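Local coordinates for microcin B17-processing protein McbD (Escherichia coli str. K-12 substr. MG1655, PDB 6GRH) that is needed to process the inactive microcin B17 precursor peptide into the active antibiotic and belongs to the YcaO cyclodehydratase family, at residues 68-73 and 107-112; 78-83 and 123-128; 90-95 and 141-146; 338-343 and 355-360. The protein carries 1 engineered substitution. All coordinates share one frame; numbering follows the deposited sequence.

Interaction 1: 68-73 and 107-112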
loop_
_atom_site.group_PDB
_atom_site.type_symbol
_atom_site.label_atom_id
_atom_site.label_comp_id
_atom_site.label_asym_id
_atom_site.label_seq_id
_atom_site.Cartn_x
_atom_site.Cartn_y
_atom_site.Cartn_z
ATOM N N ILE E 68 34.902 28.612 -5.713
ATOM C CA ILE E 68 35.329 29.962 -5.352
ATOM C C ILE E 68 35.608 30.774 -6.622
ATOM O O ILE E 68 36.319 30.300 -7.510
ATOM C CB ILE E 68 36.622 30.000 -4.502
ATOM C CG1 ILE E 68 36.582 29.037 -3.301
ATOM C CG2 ILE E 68 36.920 31.438 -4.045
ATOM C CD1 ILE E 68 35.931 29.569 -2.051
ATOM N N VAL E 69 35.056 31.990 -6.682
ATOM C CA VAL E 69 35.457 32.995 -7.676
ATOM C C VAL E 69 35.958 34.209 -6.905
ATOM O O VAL E 69 35.292 34.684 -5.984
ATOM C CB VAL E 69 34.317 33.373 -8.651
ATOM C CG1 VAL E 69 34.745 34.499 -9.604
ATOM C CG2 VAL E 69 33.886 32.137 -9.460
ATOM N N THR E 70 37.144 34.693 -7.276
ATOM C CA THR E 70 37.799 35.798 -6.551
ATOM C C THR E 70 37.236 37.145 -6.942
ATOM O O THR E 70 36.661 37.303 -8.002
ATOM C CB THR E 70 39.308 35.814 -6.791
ATOM O OG1 THR E 70 39.576 35.971 -8.190
ATOM C CG2 THR E 70 39.900 34.498 -6.317
ATOM N N GLY E 71 37.416 38.125 -6.071
ATOM C CA GLY E 71 36.719 39.389 -6.219
ATOM C C GLY E 71 37.563 40.516 -6.750
ATOM O O GLY E 71 37.156 41.674 -6.632
ATOM N N GLY E 72 38.721 40.202 -7.337
ATOM C CA GLY E 72 39.657 41.229 -7.773
ATOM C C GLY E 72 41.098 40.837 -7.507
ATOM O O GLY E 72 41.405 39.676 -7.185
ATOM N N GLN E 73 41.974 41.824 -7.632
ATOM C CA GLN E 73 43.402 41.607 -7.565
ATOM C C GLN E 73 44.033 42.849 -6.929
ATOM O O GLN E 73 43.844 43.946 -7.429
ATOM C CB GLN E 73 43.945 41.364 -8.974
ATOM C CG GLN E 73 45.092 40.384 -9.019
ATOM C CD GLN E 73 45.525 40.063 -10.426
ATOM O OE1 GLN E 73 44.867 39.301 -11.122
ATOM N NE2 GLN E 73 46.640 40.618 -10.842
ATOM N N LYS E 107 50.302 41.307 -7.019
ATOM C CA LYS E 107 48.866 41.519 -6.974
ATOM C C LYS E 107 48.165 40.168 -6.765
ATOM O O LYS E 107 48.004 39.399 -7.710
ATOM C CB LYS E 107 48.377 42.212 -8.252
ATOM C CG LYS E 107 48.857 43.647 -8.408
ATOM C CD LYS E 107 48.075 44.419 -9.474
ATOM C CE LYS E 107 48.182 45.938 -9.297
ATOM N NZ LYS E 107 47.619 46.425 -7.992
ATOM N N PHE E 108 47.776 39.887 -5.518
ATOM C CA PHE E 108 47.058 38.648 -5.168
ATOM C C PHE E 108 45.576 38.710 -5.515
ATOM O O PHE E 108 44.918 39.736 -5.340
ATOM C CB PHE E 108 47.163 38.358 -3.671
ATOM C CG PHE E 108 48.523 37.934 -3.230
ATOM C CD1 PHE E 108 49.459 38.870 -2.808
ATOM C CD2 PHE E 108 48.876 36.594 -3.249
ATOM C CE1 PHE E 108 50.716 38.471 -2.392
ATOM C CE2 PHE E 108 50.140 36.187 -2.841
ATOM C CZ PHE E 108 51.062 37.128 -2.412
ATOM N N LYS E 109 45.044 37.584 -5.971
ATOM C CA LYS E 109 43.599 37.430 -6.088
ATOM C C LYS E 109 43.025 37.550 -4.661
ATOM O O LYS E 109 43.645 37.100 -3.706
ATOM C CB LYS E 109 43.244 36.092 -6.715
ATOM C CG LYS E 109 43.774 35.857 -8.134
ATOM C CD LYS E 109 43.112 36.790 -9.131
ATOM C CE LYS E 109 43.481 36.454 -10.565
ATOM N NZ LYS E 109 42.633 35.364 -11.126
ATOM N N THR E 110 41.888 38.215 -4.534
ATOM C CA THR E 110 41.294 38.547 -3.248
ATOM C C THR E 110 39.985 37.803 -2.987
ATOM O O THR E 110 39.261 37.420 -3.908
ATOM C CB THR E 110 40.966 40.045 -3.183
ATOM O OG1 THR E 110 40.146 40.393 -4.302
ATOM C CG2 THR E 110 42.225 40.880 -3.204
ATOM N N VAL E 111 39.710 37.593 -1.710
ATOM C CA VAL E 111 38.393 37.207 -1.227
ATOM C C VAL E 111 38.029 38.054 -0.026
ATOM O O VAL E 111 38.909 38.542 0.695
ATOM C CB VAL E 111 38.290 35.720 -0.819
ATOM C CG1 VAL E 111 38.415 34.840 -2.045
ATOM C CG2 VAL E 111 39.324 35.332 0.232
ATOM N N ARG E 112 36.721 38.167 0.191
ATOM C CA ARG E 112 36.154 38.988 1.246
ATOM C C ARG E 112 36.474 38.370 2.620
ATOM O O ARG E 112 36.572 37.149 2.749
ATOM C CB ARG E 112 34.636 39.170 1.028
ATOM C CG ARG E 112 33.810 37.920 1.343
ATOM C CD ARG E 112 32.360 38.052 0.919
ATOM N NE ARG E 112 32.173 37.924 -0.514
ATOM C CZ ARG E 112 32.212 36.776 -1.194
ATOM N NH1 ARG E 112 32.481 35.604 -0.607
ATOM N NH2 ARG E 112 32.015 36.804 -2.504
HETATM O O HOH W 1 32.324 35.299 -5.173
#
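G71 N donates to T110 O across 2.9 Å, and an N-H...O angle of 170° makes this nearly straight. G72 O receives T110 N at 3.1 Å in a more bent bond, with the donor well above the carbonyl plane. T110 OG1, set between its backbone N and carbonyl carbon (chi1 54°), comes within 3.2 Å of G72 O; this hydroxyl contact is weak and not settled, since E123 OE2, a weak partner, is also within reach of this proton. Beside these bonds T70 CG2 rests on K109 CB at 3.7 Å, the two side chains crossing at about a right angle.

Q73 and K109 form an antiparallel non-hydrogen-bonded pair where the short strand 73-74 joins strand 108-115 of an antiparallel sheet. Their side chains share one face: Q73 OE1 meets K109 CE at 3.2 Å, and the bend of the lysine at chi2 leaves CD near both Q73 OE1 and T70 OG1. Q73 CG lies 3.3 Å from K107 O. G72, just before Q73, has phi 141°, where a CB would jam against the G71 carbonyl.

Further out, I68 CG2 touches V111 CG1 at 4.2 Å. A water donates to V69 O and accepts from R112 NH2 in the guanidinium plane, while R112 NH1 binds Y342 O. K206 of the neighbouring McbB chain holds I68 O, and D139 takes the K109 N-H.

Interaction 2: 78-83 and 123-128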
loop_
_atom_site.group_PDB
_atom_site.type_symbol
_atom_site.label_atom_id
_atom_site.label_comp_id
_atom_site.label_asym_id
_atom_site.label_seq_id
_atom_site.Cartn_x
_atom_site.Cartn_y
_atom_site.Cartn_z
ATOM N N GLU E 78 47.205 47.090 -0.154
ATOM C CA GLU E 78 45.943 47.656 -0.694
ATOM C C GLU E 78 44.708 46.955 -0.106
ATOM O O GLU E 78 43.632 47.550 0.029
ATOM C CB GLU E 78 45.913 47.541 -2.220
ATOM C CG GLU E 78 46.843 48.536 -2.912
ATOM C CD GLU E 78 47.391 48.039 -4.233
ATOM O OE1 GLU E 78 46.830 47.087 -4.834
ATOM O OE2 GLU E 78 48.417 48.608 -4.669
ATOM N N MET E 79 44.908 45.702 0.281
ATOM C CA MET E 79 43.851 44.732 0.548
ATOM C C MET E 79 43.350 44.759 1.996
ATOM O O MET E 79 42.220 44.349 2.263
ATOM C CB MET E 79 44.454 43.360 0.203
ATOM C CG MET E 79 43.600 42.148 0.208
ATOM S SD MET E 79 44.601 40.644 0.187
ATOM C CE MET E 79 45.466 40.829 -1.364
ATOM N N MET E 80 44.198 45.200 2.916
ATOM C CA MET E 80 43.924 45.136 4.344
ATOM C C MET E 80 44.710 46.216 5.068
ATOM O O MET E 80 45.547 46.872 4.444
ATOM C CB MET E 80 44.306 43.746 4.883
ATOM C CG MET E 80 45.788 43.389 4.817
ATOM S SD MET E 80 46.115 41.639 5.165
ATOM C CE MET E 80 45.698 40.862 3.600
ATOM N N PRO E 81 44.448 46.418 6.379
ATOM C CA PRO E 81 45.291 47.316 7.181
ATOM C C PRO E 81 46.770 46.907 7.255
ATOM O O PRO E 81 47.099 45.737 7.072
ATOM C CB PRO E 81 44.645 47.254 8.574
ATOM C CG PRO E 81 43.212 46.981 8.295
ATOM C CD PRO E 81 43.217 46.052 7.109
ATOM N N PRO E 82 47.656 47.865 7.563
ATOM C CA PRO E 82 49.096 47.627 7.439
ATOM C C PRO E 82 49.697 46.532 8.333
ATOM O O PRO E 82 50.596 45.817 7.878
ATOM C CB PRO E 82 49.720 48.996 7.765
ATOM C CG PRO E 82 48.659 49.741 8.499
ATOM C CD PRO E 82 47.357 49.253 7.950
ATOM N N SER E 83 49.241 46.401 9.579
ATOM C CA SER E 83 49.809 45.375 10.463
ATOM C C SER E 83 49.322 43.952 10.101
ATOM O O SER E 83 50.020 42.985 10.362
ATOM C CB SER E 83 49.563 45.699 11.948
ATOM O OG SER E 83 48.210 45.471 12.303
ATOM N N GLU E 123 40.015 42.308 2.692
ATOM C CA GLU E 123 40.212 41.128 1.894
ATOM C C GLU E 123 41.460 40.385 2.341
ATOM O O GLU E 123 42.345 40.947 2.993
ATOM C CB GLU E 123 40.284 41.501 0.411
ATOM C CG GLU E 123 38.951 41.939 -0.159
ATOM C CD GLU E 123 39.060 42.618 -1.503
ATOM O OE1 GLU E 123 39.881 43.542 -1.650
ATOM O OE2 GLU E 123 38.305 42.240 -2.418
ATOM N N ILE E 124 41.504 39.107 2.003
ATOM C CA ILE E 124 42.672 38.288 2.232
ATOM C C ILE E 124 42.997 37.558 0.928
ATOM O O ILE E 124 42.161 37.546 0.005
ATOM C CB ILE E 124 42.476 37.327 3.418
ATOM C CG1 ILE E 124 41.299 36.376 3.187
ATOM C CG2 ILE E 124 42.278 38.126 4.710
ATOM C CD1 ILE E 124 41.146 35.356 4.300
ATOM N N PRO E 125 44.218 36.987 0.823
ATOM C CA PRO E 125 44.568 36.295 -0.414
ATOM C C PRO E 125 43.729 35.068 -0.664
ATOM O O PRO E 125 43.609 34.207 0.208
ATOM C CB PRO E 125 46.031 35.908 -0.201
ATOM C CG PRO E 125 46.543 36.968 0.694
ATOM C CD PRO E 125 45.418 37.186 1.666
ATOM N N ALA E 126 43.172 35.003 -1.869
ATOM C CA ALA E 126 42.349 33.888 -2.297
ATOM C C ALA E 126 43.122 32.569 -2.340
ATOM O O ALA E 126 42.526 31.493 -2.104
ATOM C CB ALA E 126 41.750 34.182 -3.665
ATOM N N VAL E 127 44.430 32.645 -2.613
ATOM C CA VAL E 127 45.272 31.450 -2.707
ATOM C C VAL E 127 45.266 30.584 -1.423
ATOM O O VAL E 127 45.482 29.370 -1.476
ATOM C CB VAL E 127 46.707 31.825 -3.101
ATOM C CG1 VAL E 127 47.454 32.479 -1.932
ATOM C CG2 VAL E 127 47.458 30.615 -3.651
ATOM N N ILE E 128 45.024 31.216 -0.280
ATOM C CA ILE E 128 44.935 30.494 0.989
ATOM C C ILE E 128 43.621 29.681 1.126
ATOM O O ILE E 128 43.602 28.648 1.789
ATOM C CB ILE E 128 45.121 31.464 2.182
ATOM C CG1 ILE E 128 46.481 32.159 2.050
ATOM C CG2 ILE E 128 45.053 30.721 3.515
ATOM C CD1 ILE E 128 46.647 33.358 2.947
#
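M79 and E123 cross their side chains at about a right angle, M79 CG lying 3.4 Å from E123 CB, where the end of the short helix 76-79 meets strand 121-125. The contact is the break between helix 76-79 and helix 82-95, packed on that strand: M80 is the first residue to leave helical backbone angles, and P81 takes the N-cap position of helix 82-95. The M79 CG is anti to its backbone N (chi1 -173°), which brings it over the strand, 3.3 Å from E123 O. An extended chi2 then carries SD onward, to 3.6 Å from I124 C and 3.8 Å from P125 CD.

M80 approaches differently. Its CG stands between backbone N and carbonyl carbon (chi1 65°), and the bend at chi3 leads CE back to the strand, where it comes within 3.4 Å of E123 O; the M80 side chain crosses that of P125 at about a right angle. Two methionines thus meet one strand carbonyl, a soft, largely apolar surround. F108 and T110 also touch M79, whereas A85 and F88 of helix 82-95 touch M80; P125 in turn rests on F92. The carboxylate of E123 leaves this apolar group for a salt bridge with K74.

One direct hydrogen bond joins the segments: E123 N to M79 O, 3.0 Å, with an N-H...O angle of 161°.

Interaction 3: 90-95 and 141-146; sequences EAFFQI and KFYPDR
I95 CG2 lies 3.4 Å from F142 O in the close part of this contact, and I95 CD1 reaches the edge of the Y143 ring, near the ring plane, 3.7 Å from Y143 CD1. The extended second torsion of I95 (chi2 171°) is what carries CD1 there. F92 approaches the same loop, and the F92 and Y143 side chains cross at about a right angle: F92 CE1 is 3.9 Å from Y143 CB, and F92 CD1 is 3.6 Å from F142 O.

Polar linkage across the contact is indirect. No hydrogen bond joins the segments directly; one water donates to both F92 O, at 2.6 Å, and F142 O, at 2.7 Å, supplying a partner to two carbonyls at the buried interface. Toward solvent the packing thins: the exposed P144 offers just its CD to I95 CG2, 3.9 Å away.

Behind the interface the F92 ring meets F108 with nearly parallel planes, while F142 meets F108 edge-to-face, and I103 of helix 100-105 touches both F92 and F142. The contact thus belongs to an aromatic cluster by which an irregular loop closes over helix 82-95.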
loop_
_atom_site.group_PDB
_atom_site.type_symbol
_atom_site.label_atom_id
_atom_site.label_comp_id
_atom_site.label_asym_id
_atom_site.label_seq_id
_atom_site.Cartn_x
_atom_site.Cartn_y
_atom_site.Cartn_z
ATOM N N GLU E 90 55.243 38.232 6.369
ATOM C CA GLU E 90 56.147 37.386 7.156
ATOM C C GLU E 90 55.775 35.898 7.069
ATOM O O GLU E 90 56.665 35.048 7.098
ATOM C CB GLU E 90 56.229 37.871 8.616
ATOM C CG GLU E 90 56.890 39.255 8.789
ATOM C CD GLU E 90 58.186 39.423 8.006
ATOM O OE1 GLU E 90 59.190 38.781 8.370
ATOM O OE2 GLU E 90 58.226 40.193 7.013
ATOM N N ALA E 91 54.483 35.585 6.929
ATOM C CA ALA E 91 54.064 34.209 6.645
ATOM C C ALA E 91 54.545 33.761 5.262
ATOM O O ALA E 91 55.223 32.745 5.146
ATOM C CB ALA E 91 52.548 34.050 6.761
ATOM N N PHE E 92 54.210 34.535 4.233
ATOM C CA PHE E 92 54.592 34.202 2.850
ATOM C C PHE E 92 56.112 34.147 2.650
ATOM O O PHE E 92 56.606 33.288 1.921
ATOM C CB PHE E 92 54.004 35.199 1.837
ATOM C CG PHE E 92 52.521 35.059 1.594
ATOM C CD1 PHE E 92 51.936 33.827 1.354
ATOM C CD2 PHE E 92 51.710 36.191 1.559
ATOM C CE1 PHE E 92 50.565 33.719 1.123
ATOM C CE2 PHE E 92 50.350 36.092 1.322
ATOM C CZ PHE E 92 49.777 34.852 1.101
ATOM N N PHE E 93 56.851 35.033 3.313
ATOM C CA PHE E 93 58.321 35.010 3.239
ATOM C C PHE E 93 58.936 33.672 3.686
ATOM O O PHE E 93 59.961 33.273 3.154
ATOM C CB PHE E 93 58.917 36.159 4.034
ATOM C CG PHE E 93 60.384 36.377 3.782
ATOM C CD1 PHE E 93 60.815 36.958 2.592
ATOM C CD2 PHE E 93 61.338 36.021 4.741
ATOM C CE1 PHE E 93 62.165 37.165 2.355
ATOM C CE2 PHE E 93 62.692 36.228 4.507
ATOM C CZ PHE E 93 63.104 36.803 3.313
ATOM N N GLN E 94 58.293 32.956 4.611
ATOM C CA GLN E 94 58.779 31.615 5.018
ATOM C C GLN E 94 58.313 30.477 4.106
ATOM O O GLN E 94 58.900 29.402 4.080
ATOM C CB GLN E 94 58.282 31.277 6.410
ATOM C CG GLN E 94 58.680 32.258 7.480
ATOM C CD GLN E 94 58.029 31.897 8.792
ATOM O OE1 GLN E 94 58.211 30.783 9.308
ATOM N NE2 GLN E 94 57.235 32.815 9.321
ATOM N N ILE E 95 57.224 30.702 3.400
ATOM C CA ILE E 95 56.551 29.642 2.655
ATOM C C ILE E 95 57.229 29.394 1.300
ATOM O O ILE E 95 57.477 28.242 0.945
ATOM C CB ILE E 95 55.038 29.944 2.587
ATOM C CG1 ILE E 95 54.467 29.840 4.021
ATOM C CG2 ILE E 95 54.309 28.973 1.663
ATOM C CD1 ILE E 95 53.039 30.304 4.184
ATOM N N LYS E 141 52.900 30.105 -6.517
ATOM C CA LYS E 141 54.321 30.182 -6.198
ATOM C C LYS E 141 54.550 30.710 -4.766
ATOM O O LYS E 141 55.517 30.316 -4.116
ATOM C CB LYS E 141 55.112 30.991 -7.265
ATOM C CG LYS E 141 54.665 32.445 -7.471
ATOM C CD LYS E 141 55.440 33.166 -8.579
ATOM N N PHE E 142 53.643 31.567 -4.283
ATOM C CA PHE E 142 53.722 32.142 -2.935
ATOM C C PHE E 142 53.198 31.216 -1.843
ATOM O O PHE E 142 53.546 31.377 -0.681
ATOM C CB PHE E 142 52.943 33.473 -2.879
ATOM C CG PHE E 142 53.539 34.552 -3.740
ATOM C CD1 PHE E 142 54.538 35.383 -3.241
ATOM C CD2 PHE E 142 53.116 34.734 -5.048
ATOM C CE1 PHE E 142 55.114 36.372 -4.042
ATOM C CE2 PHE E 142 53.687 35.719 -5.855
ATOM C CZ PHE E 142 54.684 36.535 -5.356
ATOM N N TYR E 143 52.338 30.274 -2.217
ATOM C CA TYR E 143 51.572 29.484 -1.251
ATOM C C TYR E 143 51.092 28.213 -1.942
ATOM O O TYR E 143 49.923 28.120 -2.324
ATOM C CB TYR E 143 50.405 30.313 -0.699
ATOM C CG TYR E 143 49.710 29.683 0.483
ATOM C CD1 TYR E 143 50.229 29.794 1.762
ATOM C CD2 TYR E 143 48.528 28.964 0.321
ATOM C CE1 TYR E 143 49.587 29.209 2.855
ATOM C CE2 TYR E 143 47.893 28.371 1.398
ATOM C CZ TYR E 143 48.410 28.501 2.665
ATOM O OH TYR E 143 47.756 27.894 3.702
ATOM N N PRO E 144 52.004 27.241 -2.127
ATOM C CA PRO E 144 51.675 26.078 -2.957
ATOM C C PRO E 144 50.864 25.004 -2.252
ATOM O O PRO E 144 50.173 24.246 -2.939
ATOM C CB PRO E 144 53.055 25.529 -3.366
ATOM C CG PRO E 144 53.974 25.953 -2.268
ATOM C CD PRO E 144 53.439 27.270 -1.763
ATOM N N ASP E 145 50.956 24.933 -0.925
ATOM C CA ASP E 145 50.256 23.924 -0.122
ATOM C C ASP E 145 49.034 24.515 0.591
ATOM O O ASP E 145 49.165 25.410 1.414
ATOM C CB ASP E 145 51.221 23.288 0.887
ATOM C CG ASP E 145 52.408 22.610 0.211
ATOM O OD1 ASP E 145 52.204 21.819 -0.722
ATOM O OD2 ASP E 145 53.564 22.882 0.571
ATOM N N ARG E 146 47.847 24.020 0.234
ATOM C CA ARG E 146 46.562 24.466 0.769
ATOM C C ARG E 146 45.826 23.292 1.424
ATOM O O ARG E 146 46.034 22.133 1.061
ATOM C CB ARG E 146 45.651 24.933 -0.375
ATOM C CG ARG E 146 45.933 26.278 -1.032
ATOM C CD ARG E 146 47.064 26.308 -2.030
ATOM N NE ARG E 146 47.207 25.094 -2.824
ATOM C CZ ARG E 146 46.480 24.756 -3.891
ATOM N NH1 ARG E 146 45.484 25.526 -4.341
ATOM N NH2 ARG E 146 46.751 23.605 -4.510
HETATM O O HOH W 2 55.546 33.156 -0.429
#

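Interaction 4: 338-343 and 355-360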
loop_
_atom_site.group_PDB
_atom_site.type_symbol
_atom_site.label_atom_id
_atom_site.label_comp_id
_atom_site.label_asym_id
_atom_site.label_seq_id
_atom_site.Cartn_x
_atom_site.Cartn_y
_atom_site.Cartn_z
ATOM N N ILE E 338 43.433 37.721 13.041
ATOM C CA ILE E 338 42.625 36.535 12.786
ATOM C C ILE E 338 41.411 37.021 12.003
ATOM O O ILE E 338 40.721 37.963 12.426
ATOM C CB ILE E 338 42.181 35.810 14.072
ATOM C CG1 ILE E 338 43.381 35.517 14.967
ATOM C CG2 ILE E 338 41.470 34.504 13.727
ATOM C CD1 ILE E 338 43.052 34.736 16.232
ATOM N N PHE E 339 41.160 36.361 10.880
ATOM C CA PHE E 339 40.200 36.815 9.890
ATOM C C PHE E 339 39.202 35.720 9.594
ATOM O O PHE E 339 39.511 34.533 9.714
ATOM C CB PHE E 339 40.938 37.236 8.603
ATOM C CG PHE E 339 42.014 38.221 8.867
ATOM C CD1 PHE E 339 41.689 39.535 9.154
ATOM C CD2 PHE E 339 43.339 37.810 8.966
ATOM C CE1 PHE E 339 42.674 40.443 9.492
ATOM C CE2 PHE E 339 44.326 38.711 9.275
ATOM C CZ PHE E 339 43.998 40.035 9.539
ATOM N N VAL E 340 38.006 36.139 9.212
ATOM C CA VAL E 340 36.961 35.239 8.833
ATOM C C VAL E 340 36.665 35.479 7.360
ATOM O O VAL E 340 36.085 36.507 7.004
ATOM C CB VAL E 340 35.690 35.502 9.654
ATOM C CG1 VAL E 340 34.623 34.494 9.298
ATOM C CG2 VAL E 340 35.987 35.487 11.156
ATOM N N TYR E 341 37.051 34.523 6.509
ATOM C CA TYR E 341 36.517 34.463 5.165
ATOM C C TYR E 341 35.084 34.028 5.274
ATOM O O TYR E 341 34.756 33.131 6.079
ATOM C CB TYR E 341 37.258 33.449 4.294
ATOM C CG TYR E 341 36.472 33.043 3.081
ATOM C CD1 TYR E 341 36.417 33.860 1.968
ATOM C CD2 TYR E 341 35.779 31.845 3.054
ATOM C CE1 TYR E 341 35.707 33.492 0.841
ATOM C CE2 TYR E 341 35.022 31.466 1.947
ATOM C CZ TYR E 341 34.990 32.285 0.836
ATOM O OH TYR E 341 34.244 31.908 -0.262
ATOM N N TYR E 342 34.226 34.616 4.450
ATOM C CA TYR E 342 32.811 34.226 4.463
ATOM C C TYR E 342 32.212 34.301 3.080
ATOM O O TYR E 342 32.663 35.079 2.222
ATOM C CB TYR E 342 32.016 35.082 5.472
ATOM C CG TYR E 342 31.855 36.504 5.041
ATOM C CD1 TYR E 342 32.838 37.437 5.300
ATOM C CD2 TYR E 342 30.732 36.903 4.322
ATOM C CE1 TYR E 342 32.710 38.747 4.856
ATOM C CE2 TYR E 342 30.588 38.200 3.878
ATOM C CZ TYR E 342 31.575 39.113 4.120
ATOM O OH TYR E 342 31.420 40.411 3.668
ATOM N N ALA E 343 31.233 33.428 2.857
ATOM C CA ALA E 343 30.391 33.442 1.664
ATOM C C ALA E 343 28.997 32.974 2.110
ATOM O O ALA E 343 28.841 32.308 3.162
ATOM C CB ALA E 343 30.930 32.529 0.602
ATOM N N THR E 355 32.433 29.541 5.898
ATOM C CA THR E 355 33.419 30.370 6.580
ATOM C C THR E 355 34.744 29.639 6.666
ATOM O O THR E 355 34.772 28.408 6.719
ATOM C CB THR E 355 33.008 30.728 8.028
ATOM O OG1 THR E 355 32.590 29.541 8.700
ATOM C CG2 THR E 355 31.889 31.750 8.052
ATOM N N LYS E 356 35.830 30.410 6.732
ATOM C CA LYS E 356 37.145 29.877 7.096
ATOM C C LYS E 356 37.867 30.900 7.956
ATOM O O LYS E 356 37.979 32.078 7.586
ATOM C CB LYS E 356 37.988 29.541 5.864
ATOM C CG LYS E 356 39.347 28.868 6.161
ATOM C CD LYS E 356 40.167 28.794 4.886
ATOM C CE LYS E 356 41.589 28.255 5.043
ATOM N NZ LYS E 356 41.594 26.780 5.213
ATOM N N ILE E 357 38.319 30.440 9.116
ATOM C CA ILE E 357 39.115 31.244 9.999
ATOM C C ILE E 357 40.575 31.014 9.671
ATOM O O ILE E 357 41.033 29.869 9.669
ATOM C CB ILE E 357 38.774 30.985 11.482
ATOM C CG1 ILE E 357 37.368 31.529 11.729
ATOM C CG2 ILE E 357 39.799 31.682 12.372
ATOM C CD1 ILE E 357 36.858 31.449 13.131
ATOM N N VAL E 358 41.265 32.127 9.411
ATOM C CA VAL E 358 42.631 32.190 8.913
ATOM C C VAL E 358 43.429 33.186 9.744
ATOM O O VAL E 358 42.966 34.303 9.970
ATOM C CB VAL E 358 42.689 32.736 7.462
ATOM C CG1 VAL E 358 44.129 32.854 6.971
ATOM C CG2 VAL E 358 41.896 31.852 6.522
ATOM N N SER E 359 44.632 32.791 10.156
ATOM C CA SER E 359 45.586 33.711 10.759
ATOM C C SER E 359 47.035 33.434 10.325
ATOM O O SER E 359 47.541 32.331 10.539
ATOM C CB SER E 359 45.503 33.670 12.275
ATOM O OG SER E 359 46.425 34.607 12.837
ATOM N N PRO E 360 47.721 34.448 9.750
ATOM C CA PRO E 360 49.175 34.289 9.480
ATOM C C PRO E 360 50.061 34.285 10.726
ATOM O O PRO E 360 51.259 34.042 10.600
ATOM C CB PRO E 360 49.498 35.496 8.596
ATOM C CG PRO E 360 48.525 36.543 9.055
ATOM C CD PRO E 360 47.248 35.796 9.376
#
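The ring of Y341 receives K356 at its edge: K356 N lies in the ring plane, 3.9 Å from Y341 CD2, with T355 C also near that rim. F339 likewise meets the opposite segment at an edge, its CE2 being 4.1 Å from P360 CD, and the two side chains cross at about a right angle; V358 O approaches this ring obliquely. Around these rings I68, V111 and I129 touch Y341, whereas A84 of helix 82-95 touches F339. The hydroxyl of Y341 bonds to H63 NE2, and that of Y342 bonds to S35 OG of the neighbouring McbB chain.

The backbones form the beta hairpin of strands 339-347 and 350-358, antiparallel, with the axes of 339-343 and 355-358 at 163°. F339 and V358 exchange both hydrogen bonds, F339 N to V358 O at 2.9 Å and V358 N to F339 O at 3.0 Å. Y341 and K356 repeat the pattern, Y341 N to K356 O at 2.8 Å and K356 N to Y341 O at 3.0 Å. These hydrogen-bonded pairs turn F339, V358, Y341 and K356 to one face of the sheet.

The intervening pairs, V340 with I357 and Y342 with T355, point to the other face, where helix 157-180 touches T355 and I357. Here V340 CG1 and T355 CG2 lie 4.1 Å apart in side chains that run side by side, pointing the same way. At the hairpin's open end I338 CG2 packs on I357 CG2 at 3.5 Å. K356 extends away from the partner strand until its NZ donates to the carbonyls of D147 and C149.

In the fold
Interaction 4 lies nearest the chain's centre and is wholly buried; interaction 1 is only partly so, which fits its bridging water and its lysine and glutamine side chains. Both belong to one antiparallel sheet, in which strand 108-115 adjoins 339-347, and R112 O packs against Y341 CD1 between them. Interaction 2 joins the same sheet through strand 121-125, the pair V111 O to I124 N linking it to interaction 1. Interactions 2 and 3 share helix 82-95, with P125 CG against F92 CZ, and F108 connects interaction 1 to the aromatic group of interaction 3. Regular backbone ladders thus dominate in interaction 4, isolated bonds in interactions 1 and 2, and apolar contact plus a bridging water in interaction 3.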